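Local coordinates for uncharacterized conserved protein (Staphylococcus epidermidis, PDB 3FRM), which is of unknown function but probably belongs to the GNAT acetyltransferase superfamily, with two related halves joined through one continuous beta sheet, at residues 22-28 against 40-46; 99-105 against 220-226; 113-119 against 204-210. All blocks are in the same frame, centred on the assembly; numbering follows the deposited sequence.

Contact 1: residues 22-28 against 40-46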
loop_
_atom_site.group_PDB
_atom_site.type_symbol
_atom_site.label_atom_id
_atom_site.label_comp_id
_atom_site.label_asym_id
_atom_site.label_seq_id
_atom_site.Cartn_x
_atom_site.Cartn_y
_atom_site.Cartn_z
ATOM N N ASP A 22 4.219 25.762 -18.858
ATOM C CA ASP A 22 4.958 25.720 -20.114
ATOM C C ASP A 22 5.285 24.271 -20.451
ATOM O O ASP A 22 4.717 23.381 -19.864
ATOM C CB ASP A 22 6.198 26.585 -20.045
ATOM C CG ASP A 22 7.190 26.105 -19.021
ATOM O OD1 ASP A 22 7.941 26.950 -18.454
ATOM O OD2 ASP A 22 7.235 24.894 -18.760
ATOM N N SER A 23 6.184 24.005 -21.379
ATOM C CA SER A 23 6.354 22.615 -21.777
ATOM C C SER A 23 7.059 21.769 -20.723
ATOM O O SER A 23 6.909 20.547 -20.723
ATOM C CB SER A 23 7.088 22.485 -23.087
ATOM O OG SER A 23 8.437 22.849 -22.895
ATOM N N ARG A 24 7.804 22.382 -19.818
ATOM C CA ARG A 24 8.425 21.534 -18.816
ATOM C C ARG A 24 7.698 21.356 -17.483
ATOM O O ARG A 24 7.882 20.305 -16.850
ATOM C CB ARG A 24 9.925 21.838 -18.580
ATOM C CG ARG A 24 10.372 23.228 -18.708
ATOM C CD ARG A 24 11.874 23.317 -18.354
ATOM N NE ARG A 24 12.084 24.374 -17.373
ATOM C CZ ARG A 24 12.226 24.223 -16.042
ATOM N NH1 ARG A 24 12.409 25.309 -15.279
ATOM N NH2 ARG A 24 12.250 23.024 -15.472
ATOM N N LYS A 25 6.891 22.348 -17.072
ATOM C CA LYS A 25 6.301 22.387 -15.722
ATOM C C LYS A 25 5.114 23.345 -15.525
ATOM O O LYS A 25 5.002 24.372 -16.164
ATOM C CB LYS A 25 7.365 22.805 -14.725
ATOM C CG LYS A 25 8.057 24.079 -15.164
ATOM C CD LYS A 25 7.969 25.126 -14.144
ATOM C CE LYS A 25 8.933 26.330 -14.465
ATOM N NZ LYS A 25 8.799 26.839 -15.860
ATOM N N ALA A 26 4.243 22.991 -14.603
ATOM C CA ALA A 26 3.151 23.834 -14.162
ATOM C C ALA A 26 3.524 24.210 -12.747
ATOM O O ALA A 26 3.956 23.358 -11.997
ATOM C CB ALA A 26 1.808 23.027 -14.171
ATOM N N ILE A 27 3.402 25.474 -12.391
ATOM C CA ILE A 27 3.639 25.932 -11.008
ATOM C C ILE A 27 2.318 26.335 -10.318
ATOM O O ILE A 27 1.576 27.117 -10.869
ATOM C CB ILE A 27 4.517 27.143 -11.024
ATOM C CG1 ILE A 27 5.895 26.788 -11.614
ATOM C CG2 ILE A 27 4.566 27.804 -9.632
ATOM C CD1 ILE A 27 6.905 27.924 -11.437
ATOM N N TYR A 28 2.013 25.779 -9.146
ATOM C CA TYR A 28 0.767 26.062 -8.449
ATOM C C TYR A 28 1.108 26.665 -7.075
ATOM O O TYR A 28 2.027 26.220 -6.401
ATOM C CB TYR A 28 0.011 24.775 -8.255
ATOM C CG TYR A 28 -0.638 24.229 -9.508
ATOM C CD1 TYR A 28 -1.984 24.455 -9.757
ATOM C CD2 TYR A 28 0.095 23.524 -10.442
ATOM C CE1 TYR A 28 -2.611 23.957 -10.907
ATOM C CE2 TYR A 28 -0.501 23.039 -11.613
ATOM C CZ TYR A 28 -1.872 23.260 -11.821
ATOM O OH TYR A 28 -2.503 22.799 -12.951
ATOM N N ASN A 40 0.575 24.018 -3.165
ATOM C CA ASN A 40 1.767 24.807 -3.404
ATOM C C ASN A 40 2.938 23.940 -3.905
ATOM O O ASN A 40 3.734 23.398 -3.138
ATOM C CB ASN A 40 2.137 25.636 -2.165
ATOM C CG ASN A 40 1.017 26.652 -1.740
ATOM O OD1 ASN A 40 0.910 27.738 -2.311
ATOM N ND2 ASN A 40 0.235 26.313 -0.700
ATOM N N THR A 41 3.070 23.814 -5.210
ATOM C CA THR A 41 3.952 22.787 -5.707
ATOM C C THR A 41 4.233 22.978 -7.196
ATOM O O THR A 41 3.509 23.677 -7.892
ATOM C CB THR A 41 3.319 21.364 -5.421
ATOM O OG1 THR A 41 4.336 20.340 -5.486
ATOM C CG2 THR A 41 2.152 21.051 -6.359
ATOM N N TRP A 42 5.304 22.349 -7.666
ATOM C CA TRP A 42 5.621 22.299 -9.048
ATOM C C TRP A 42 5.243 20.911 -9.601
ATOM O O TRP A 42 5.622 19.914 -9.011
ATOM C CB TRP A 42 7.129 22.447 -9.214
ATOM C CG TRP A 42 7.637 23.794 -9.228
ATOM C CD1 TRP A 42 7.301 24.839 -8.360
ATOM C CD2 TRP A 42 8.689 24.283 -10.058
ATOM N NE1 TRP A 42 8.068 25.952 -8.662
ATOM C CE2 TRP A 42 8.933 25.638 -9.680
ATOM C CE3 TRP A 42 9.449 23.719 -11.074
ATOM C CZ2 TRP A 42 9.889 26.431 -10.310
ATOM C CZ3 TRP A 42 10.394 24.518 -11.694
ATOM C CH2 TRP A 42 10.593 25.862 -11.320
ATOM N N ILE A 43 4.523 20.870 -10.725
ATOM C CA ILE A 43 4.207 19.627 -11.421
ATOM C C ILE A 43 5.092 19.604 -12.680
ATOM O O ILE A 43 4.863 20.355 -13.601
ATOM C CB ILE A 43 2.746 19.586 -11.851
ATOM C CG1 ILE A 43 1.794 20.037 -10.724
ATOM C CG2 ILE A 43 2.314 18.180 -12.383
ATOM C CD1 ILE A 43 1.816 19.188 -9.506
ATOM N N TYR A 44 6.107 18.753 -12.737
ATOM C CA TYR A 44 6.911 18.679 -13.965
ATOM C C TYR A 44 6.135 17.963 -15.070
ATOM O O TYR A 44 5.411 17.006 -14.807
ATOM C CB TYR A 44 8.240 17.942 -13.753
ATOM C CG TYR A 44 9.329 18.720 -13.036
ATOM C CD1 TYR A 44 9.988 19.781 -13.652
ATOM C CD2 TYR A 44 9.726 18.371 -11.767
ATOM C CE1 TYR A 44 10.975 20.485 -13.023
ATOM C CE2 TYR A 44 10.770 19.097 -11.112
ATOM C CZ TYR A 44 11.355 20.141 -11.749
ATOM O OH TYR A 44 12.349 20.810 -11.122
ATOM N N LYS A 45 6.323 18.431 -16.301
ATOM C CA LYS A 45 5.882 17.754 -17.487
ATOM C C LYS A 45 7.043 17.025 -18.174
ATOM O O LYS A 45 6.866 15.920 -18.700
ATOM C CB LYS A 45 5.221 18.756 -18.410
ATOM C CG LYS A 45 3.827 19.102 -17.869
ATOM C CD LYS A 45 3.312 20.493 -18.245
ATOM C CE LYS A 45 2.566 20.456 -19.559
ATOM N NZ LYS A 45 2.475 21.841 -20.107
ATOM N N THR A 46 8.235 17.605 -18.125
ATOM C CA THR A 46 9.439 16.891 -18.571
ATOM C C THR A 46 10.521 16.869 -17.481
ATOM O O THR A 46 10.644 17.781 -16.703
ATOM C CB THR A 46 9.988 17.447 -19.886
ATOM O OG1 THR A 46 10.126 18.865 -19.739
ATOM C CG2 THR A 46 9.017 17.167 -21.009
HETATM O O HOH W 1 12.149 20.225 -16.270
#
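An antiparallel beta hairpin in the N-terminal, GNAT-like half of the chain pairs strands 25-29 and 41-44, whose axes here approach to 4.6 Å at 164°. Ala26-Ile43 and Tyr28-Thr41 are the hydrogen-bonded pairs, each with two reciprocal N-H...O bonds: Ala26 N to Ile43 O, Ile43 N to Ala26 O, Tyr28 N to Thr41 O and Thr41 N to Tyr28 O, all 2.9 Å. Lys25, Ile27, Trp42 and Tyr44 share one face, where helix 50-66 packs; the Trp42 ring takes CH-pi contacts from Ile27 CG1 and Lys25 CD over its face. Asp22 OD2 forms an Asx turn with Arg24 N, while its OD1 holds Lys25 NZ at 2.7 Å. Beyond the last pair Arg24 O accepts from both Lys45 N (2.5 Å, very short) and Thr46 N (3.0 Å), as in a classic beta bulge. The Arg24 guanidinium pairs with Asp56, and one water joins Arg24 NH2 to Thr46 O, 2.9 Å from each.

Contact 2: residues 99-105 against 220-226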
loop_
_atom_site.group_PDB
_atom_site.type_symbol
_atom_site.label_atom_id
_atom_site.label_comp_id
_atom_site.label_asym_id
_atom_site.label_seq_id
_atom_site.Cartn_x
_atom_site.Cartn_y
_atom_site.Cartn_z
ATOM N N VAL A 99 5.556 7.933 -4.217
ATOM C CA VAL A 99 4.950 7.646 -5.500
ATOM C C VAL A 99 3.442 7.872 -5.403
ATOM O O VAL A 99 2.767 7.432 -4.433
ATOM C CB VAL A 99 5.259 6.211 -5.889
ATOM C CG1 VAL A 99 4.489 5.772 -7.161
ATOM C CG2 VAL A 99 6.768 6.053 -6.142
ATOM N N LEU A 100 2.900 8.608 -6.373
ATOM C CA LEU A 100 1.448 8.716 -6.529
ATOM C C LEU A 100 1.085 7.665 -7.514
ATOM O O LEU A 100 1.834 7.444 -8.458
ATOM C CB LEU A 100 1.068 10.058 -7.122
ATOM C CG LEU A 100 0.848 11.307 -6.258
ATOM C CD1 LEU A 100 1.074 11.147 -4.714
ATOM C CD2 LEU A 100 1.677 12.457 -6.849
ATOM N N GLU A 101 -0.059 7.028 -7.308
ATOM C CA GLU A 101 -0.577 5.990 -8.209
ATOM C C GLU A 101 -1.962 6.366 -8.702
ATOM O O GLU A 101 -2.853 6.713 -7.883
ATOM C CB GLU A 101 -0.725 4.687 -7.456
ATOM C CG GLU A 101 0.565 3.959 -7.309
ATOM C CD GLU A 101 0.532 2.847 -6.254
ATOM O OE1 GLU A 101 1.548 2.102 -6.175
ATOM O OE2 GLU A 101 -0.492 2.699 -5.526
ATOM N N LEU A 102 -2.139 6.329 -10.018
ATOM C CA LEU A 102 -3.439 6.596 -10.584
ATOM C C LEU A 102 -4.268 5.298 -10.725
ATOM O O LEU A 102 -3.829 4.353 -11.398
ATOM C CB LEU A 102 -3.294 7.261 -11.951
ATOM C CG LEU A 102 -4.611 7.521 -12.705
ATOM C CD1 LEU A 102 -5.430 8.665 -12.031
ATOM C CD2 LEU A 102 -4.316 7.876 -14.195
ATOM N N TYR A 103 -5.440 5.258 -10.075
ATOM C CA TYR A 103 -6.424 4.146 -10.231
ATOM C C TYR A 103 -7.665 4.534 -10.993
ATOM O O TYR A 103 -8.191 5.637 -10.859
ATOM C CB TYR A 103 -6.818 3.537 -8.871
ATOM C CG TYR A 103 -5.643 2.878 -8.207
ATOM C CD1 TYR A 103 -5.260 1.592 -8.546
ATOM C CD2 TYR A 103 -4.823 3.590 -7.340
ATOM C CE1 TYR A 103 -4.149 1.000 -7.981
ATOM C CE2 TYR A 103 -3.714 3.004 -6.752
ATOM C CZ TYR A 103 -3.392 1.703 -7.069
ATOM O OH TYR A 103 -2.267 1.113 -6.507
ATOM N N VAL A 104 -8.164 3.599 -11.792
ATOM C CA VAL A 104 -9.301 3.903 -12.630
ATOM C C VAL A 104 -10.310 2.780 -12.542
ATOM O O VAL A 104 -9.924 1.637 -12.374
ATOM C CB VAL A 104 -8.826 4.112 -14.086
ATOM C CG1 VAL A 104 -8.639 2.765 -14.800
ATOM C CG2 VAL A 104 -9.835 4.895 -14.861
ATOM N N ILE A 105 -11.601 3.097 -12.669
ATOM C CA ILE A 105 -12.630 2.080 -12.751
ATOM C C ILE A 105 -13.842 2.562 -13.577
ATOM O O ILE A 105 -14.080 3.759 -13.670
ATOM C CB ILE A 105 -13.050 1.583 -11.360
ATOM C CG1 ILE A 105 -13.763 0.220 -11.531
ATOM C CG2 ILE A 105 -13.923 2.623 -10.675
ATOM C CD1 ILE A 105 -14.228 -0.510 -10.241
ATOM N N PRO A 220 -16.253 7.276 -16.219
ATOM C CA PRO A 220 -15.286 6.574 -15.395
ATOM C C PRO A 220 -15.073 7.258 -14.046
ATOM O O PRO A 220 -15.150 8.512 -13.911
ATOM C CB PRO A 220 -13.968 6.721 -16.182
ATOM C CG PRO A 220 -14.377 7.079 -17.604
ATOM C CD PRO A 220 -15.857 7.326 -17.638
ATOM N N VAL A 221 -14.734 6.457 -13.046
ATOM C CA VAL A 221 -14.352 7.079 -11.808
ATOM C C VAL A 221 -12.909 6.807 -11.424
ATOM O O VAL A 221 -12.418 5.676 -11.615
ATOM C CB VAL A 221 -15.434 7.007 -10.675
ATOM C CG1 VAL A 221 -16.506 6.016 -10.966
ATOM C CG2 VAL A 221 -14.810 6.931 -9.225
ATOM N N ILE A 222 -12.237 7.870 -10.976
ATOM C CA ILE A 222 -10.826 7.867 -10.874
ATOM C C ILE A 222 -10.362 8.572 -9.603
ATOM O O ILE A 222 -11.104 9.386 -8.984
ATOM C CB ILE A 222 -10.191 8.607 -12.076
ATOM C CG1 ILE A 222 -10.254 10.133 -11.860
ATOM C CG2 ILE A 222 -10.812 8.123 -13.408
ATOM C CD1 ILE A 222 -9.706 10.966 -12.986
ATOM N N LEU A 223 -9.148 8.208 -9.205
ATOM C CA LEU A 223 -8.549 8.665 -7.988
ATOM C C LEU A 223 -7.053 8.489 -8.083
ATOM O O LEU A 223 -6.563 7.669 -8.906
ATOM C CB LEU A 223 -9.060 7.872 -6.813
ATOM C CG LEU A 223 -8.648 6.415 -6.692
ATOM C CD1 LEU A 223 -7.475 6.341 -5.731
ATOM C CD2 LEU A 223 -9.815 5.576 -6.168
ATOM N N VAL A 224 -6.363 9.224 -7.215
ATOM C CA VAL A 224 -4.959 9.083 -7.053
ATOM C C VAL A 224 -4.675 8.753 -5.616
ATOM O O VAL A 224 -5.197 9.371 -4.752
ATOM C CB VAL A 224 -4.250 10.402 -7.413
ATOM C CG1 VAL A 224 -3.002 10.590 -6.580
ATOM C CG2 VAL A 224 -3.924 10.460 -8.917
ATOM N N ALA A 225 -3.791 7.802 -5.356
ATOM C CA ALA A 225 -3.407 7.450 -3.973
ATOM C C ALA A 225 -1.923 7.401 -3.810
ATOM O O ALA A 225 -1.207 6.947 -4.733
ATOM C CB ALA A 225 -3.984 6.091 -3.591
ATOM N N ASP A 226 -1.438 7.810 -2.638
ATOM C CA ASP A 226 -0.018 7.633 -2.385
ATOM C C ASP A 226 0.317 6.435 -1.495
ATOM O O ASP A 226 -0.542 5.553 -1.290
ATOM C CB ASP A 226 0.648 8.922 -1.908
ATOM C CG ASP A 226 0.055 9.435 -0.623
ATOM O OD1 ASP A 226 -0.241 8.580 0.244
ATOM O OD2 ASP A 226 -0.100 10.680 -0.480
#
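This is a buried antiparallel strand pairing near the middle of the chain, where the two halves of the protein meet: strand 96-105 comes from the N-terminal half and strand 221-225 from the GNAT-family half. Neighbours in the sheet explain the arrangement. Strand 241-251, the last of the chain, runs between strands 72-75 and 96-105, so the two halves appear to exchange their final strands, and strand 96-105 fills the place beside 221-225. The short axes lie 4.7 Å apart at 161°.

Three hydrogen-bonded pairs carry six backbone bonds. Glu101 N to Ala225 O is 2.8 Å and Ala225 N to Glu101 O 2.9 Å; Tyr103 N to Leu223 O is 2.9 Å and Leu223 N to Tyr103 O 3.2 Å; Ile105 N to Val221 O is 2.9 Å and Val221 N to Ile105 O 2.8 Å. Between them lie the non-hydrogen-bonded pairs Leu102-Val224 and Val104-Ile222, whose side chains meet on one face, with Leu102 CD1 3.9 Å from Val224 CG2 and Val104 CG2 3.7 Å from Ile222 CG2. On the other face Tyr103 CB packs 4.0 Å from Leu223 CG. There helix 232-237 lies against Tyr103, Leu223 and Ala225, and Leu236 of the second subunit also touches Tyr103. Tyr103 OH donates to Glu101 OE2, though the place of that oxygen is less certain; the same carboxylate pairs with Lys232.

Regular backbone bonding flanked by aliphatic contacts implies a continuous, largely apolar seam that unites the halves into one sheet rather than two loosely tethered domains.

Contact 3: residues 113-119 against 204-210. With SO4 (sulfate ion), chain H.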
loop_
_atom_site.group_PDB
_atom_site.type_symbol
_atom_site.label_atom_id
_atom_site.label_comp_id
_atom_site.label_asym_id
_atom_site.label_seq_id
_atom_site.Cartn_x
_atom_site.Cartn_y
_atom_site.Cartn_z
ATOM N N LEU A 113 -21.411 -2.894 -6.637
ATOM C CA LEU A 113 -20.974 -3.178 -5.249
ATOM C C LEU A 113 -22.072 -3.109 -4.188
ATOM O O LEU A 113 -21.897 -3.597 -3.057
ATOM C CB LEU A 113 -19.877 -2.232 -4.833
ATOM C CG LEU A 113 -18.422 -2.658 -4.903
ATOM C CD1 LEU A 113 -18.147 -3.868 -5.767
ATOM C CD2 LEU A 113 -17.611 -1.468 -5.329
ATOM N N SER A 114 -23.184 -2.476 -4.553
ATOM C CA SER A 114 -24.275 -2.188 -3.605
ATOM C C SER A 114 -24.938 -3.443 -3.101
ATOM O O SER A 114 -25.110 -4.389 -3.851
ATOM C CB SER A 114 -25.355 -1.275 -4.199
ATOM O OG SER A 114 -25.844 -0.427 -3.158
ATOM N N ARG A 115 -25.281 -3.438 -1.820
ATOM C CA ARG A 115 -25.927 -4.576 -1.204
ATOM C C ARG A 115 -27.187 -4.180 -0.407
ATOM O O ARG A 115 -27.791 -5.016 0.286
ATOM C CB ARG A 115 -24.917 -5.336 -0.344
ATOM C CG ARG A 115 -24.602 -6.783 -0.781
ATOM C CD ARG A 115 -24.648 -7.079 -2.295
ATOM N NE ARG A 115 -23.443 -7.813 -2.724
ATOM C CZ ARG A 115 -22.957 -7.856 -3.974
ATOM N NH1 ARG A 115 -21.836 -8.537 -4.234
ATOM N NH2 ARG A 115 -23.569 -7.215 -4.965
ATOM N N LYS A 116 -27.601 -2.918 -0.545
ATOM C CA LYS A 116 -28.767 -2.359 0.162
ATOM C C LYS A 116 -28.595 -2.446 1.666
ATOM O O LYS A 116 -29.569 -2.641 2.397
ATOM C CB LYS A 116 -30.085 -3.020 -0.294
ATOM C CG LYS A 116 -30.432 -2.744 -1.751
ATOM C CD LYS A 116 -31.204 -1.440 -1.909
ATOM C CE LYS A 116 -32.715 -1.692 -1.809
ATOM N NZ LYS A 116 -33.463 -0.458 -1.369
ATOM N N ARG A 117 -27.344 -2.314 2.113
ATOM C CA ARG A 117 -27.055 -2.214 3.532
ATOM C C ARG A 117 -27.824 -1.013 4.084
ATOM O O ARG A 117 -28.236 -0.144 3.320
ATOM C CB ARG A 117 -25.566 -2.081 3.762
ATOM C CG ARG A 117 -24.786 -3.306 3.356
ATOM C CD ARG A 117 -23.363 -2.905 2.908
ATOM N NE ARG A 117 -22.608 -4.034 2.337
ATOM C CZ ARG A 117 -22.122 -4.142 1.089
ATOM N NH1 ARG A 117 -22.257 -3.177 0.172
ATOM N NH2 ARG A 117 -21.473 -5.249 0.765
ATOM N N ASP A 118 -28.085 -0.978 5.387
ATOM C CA ASP A 118 -28.591 0.265 5.976
ATOM C C ASP A 118 -27.470 1.285 6.303
ATOM O O ASP A 118 -26.898 1.307 7.408
ATOM C CB ASP A 118 -29.479 0.018 7.183
ATOM C CG ASP A 118 -30.156 1.293 7.664
ATOM O OD1 ASP A 118 -31.376 1.279 7.854
ATOM O OD2 ASP A 118 -29.481 2.324 7.828
ATOM N N VAL A 119 -27.181 2.132 5.323
ATOM C CA VAL A 119 -26.189 3.172 5.449
ATOM C C VAL A 119 -26.812 4.382 4.787
ATOM O O VAL A 119 -27.150 4.370 3.603
ATOM C CB VAL A 119 -24.872 2.828 4.671
ATOM C CG1 VAL A 119 -23.929 3.985 4.730
ATOM C CG2 VAL A 119 -24.200 1.570 5.203
ATOM N N ILE A 204 -19.580 -0.652 4.436
ATOM C CA ILE A 204 -19.796 0.777 4.419
ATOM C C ILE A 204 -19.067 1.508 3.285
ATOM O O ILE A 204 -19.690 2.347 2.609
ATOM C CB ILE A 204 -19.499 1.380 5.760
ATOM C CG1 ILE A 204 -20.447 0.738 6.795
ATOM C CG2 ILE A 204 -19.616 2.882 5.665
ATOM C CD1 ILE A 204 -20.088 1.120 8.247
ATOM N N GLY A 205 -17.766 1.230 3.095
ATOM C CA GLY A 205 -17.021 1.789 1.969
ATOM C C GLY A 205 -17.632 1.321 0.637
ATOM O O GLY A 205 -17.776 2.092 -0.323
ATOM N N SER A 206 -18.034 0.072 0.525
ATOM C CA SER A 206 -18.553 -0.248 -0.793
ATOM C C SER A 206 -19.942 0.421 -1.067
ATOM O O SER A 206 -20.233 0.756 -2.202
ATOM C CB SER A 206 -18.514 -1.734 -1.056
ATOM O OG SER A 206 -19.630 -2.290 -0.432
ATOM N N GLU A 207 -20.732 0.724 -0.022
ATOM C CA GLU A 207 -21.934 1.525 -0.235
ATOM C C GLU A 207 -21.588 2.899 -0.781
ATOM O O GLU A 207 -22.169 3.335 -1.768
ATOM C CB GLU A 207 -22.860 1.591 0.990
ATOM C CG GLU A 207 -23.735 0.309 1.217
ATOM C CD GLU A 207 -24.635 -0.121 0.033
ATOM O OE1 GLU A 207 -24.995 -1.326 -0.051
ATOM O OE2 GLU A 207 -24.992 0.733 -0.816
ATOM N N ILE A 208 -20.591 3.546 -0.177
ATOM C CA ILE A 208 -20.193 4.874 -0.572
ATOM C C ILE A 208 -19.708 4.859 -1.999
ATOM O O ILE A 208 -19.942 5.791 -2.779
ATOM C CB ILE A 208 -19.109 5.451 0.369
ATOM C CG1 ILE A 208 -19.743 5.879 1.685
ATOM C CG2 ILE A 208 -18.348 6.597 -0.290
ATOM C CD1 ILE A 208 -18.751 5.855 2.912
ATOM N N GLN A 209 -19.052 3.776 -2.364
ATOM C CA GLN A 209 -18.474 3.706 -3.659
ATOM C C GLN A 209 -19.567 3.568 -4.720
ATOM O O GLN A 209 -19.547 4.274 -5.717
ATOM C CB GLN A 209 -17.546 2.526 -3.689
ATOM C CG GLN A 209 -16.519 2.661 -4.726
ATOM C CD GLN A 209 -15.431 3.552 -4.266
ATOM O OE1 GLN A 209 -15.020 3.468 -3.130
ATOM N NE2 GLN A 209 -14.941 4.405 -5.145
ATOM N N ALA A 210 -20.515 2.657 -4.501
ATOM C CA ALA A 210 -21.609 2.470 -5.423
ATOM C C ALA A 210 -22.449 3.725 -5.608
ATOM O O ALA A 210 -22.972 3.965 -6.691
ATOM C CB ALA A 210 -22.510 1.306 -4.975
HETATM S S SO4 H . -15.899 -2.279 2.675
HETATM O O1 SO4 H . -16.347 -2.570 1.314
HETATM O O2 SO4 H . -14.448 -2.246 2.591
HETATM O O3 SO4 H . -16.486 -1.005 3.064
HETATM O O4 SO4 H . -16.272 -3.353 3.596
#
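Helix 204-216 follows the strand of the GNAT domain that leads to the acetyl-CoA site in this family, and Gly203-Ile204-Gly205 match the end of the signature Q/R-x-x-G-x-G/A. Ile204 points mainly toward the sheet, but its CG1 lies 4.2 Å from Val119 CG2 of the loop. Gly205 does not touch the loop; its N gives a weak hydrogen bond to sulfate O3 at 2.6 Å, and a CB here would clash with that oxygen. Ser206 N binds the same O3 at 3.2 Å, while its CB packs 4.0 Å from Leu113 CG. Glu207 is the polar centre: OE2 accepts from Ser114 OG at 2.7 Å, and OE1 from Arg115 N at 2.8 Å and, weakly, from Arg117 N at 3.3 Å. Arg117 NH1 adds a salt bridge to Glu207 OE1 at 3.3 Å, its hydrogen bond weak. Gln209 CG touches Leu113 CD2 at 4.3 Å, and Ala210 CB lies 3.9 Å from Ser114 CB.

The sulfate, probably from the crystallisation liquor and also bound by Gly203 N and Arg237, sits at the helix start, consistent with a site for the coenzyme A pyrophosphate. The carboxylate of Glu207 organises an irregular loop by gathering its backbone N-H groups, the Ser114 hydroxyl and a positive charge.

Contact 2 is the core of the set, its centre about 9 Å from the centre of the chain, whereas contacts 1 and 3 are partly buried and lie on opposite sides of that centre. Contacts 1 and 2 are strand pairings in the same mixed sheet, one local within the N-terminal half, the other between residues more than a hundred positions apart. Contact 3 fastens a loop to a helix and is nested in sequence between the segments of contact 2; helix 204-216 leads into strand 221-225. Backbone bonds dominate both pairings, with charged groups at the open end of contact 1, while the polar part of contact 3 centres on one glutamate, beside apolar contacts of Leu113 and Val119.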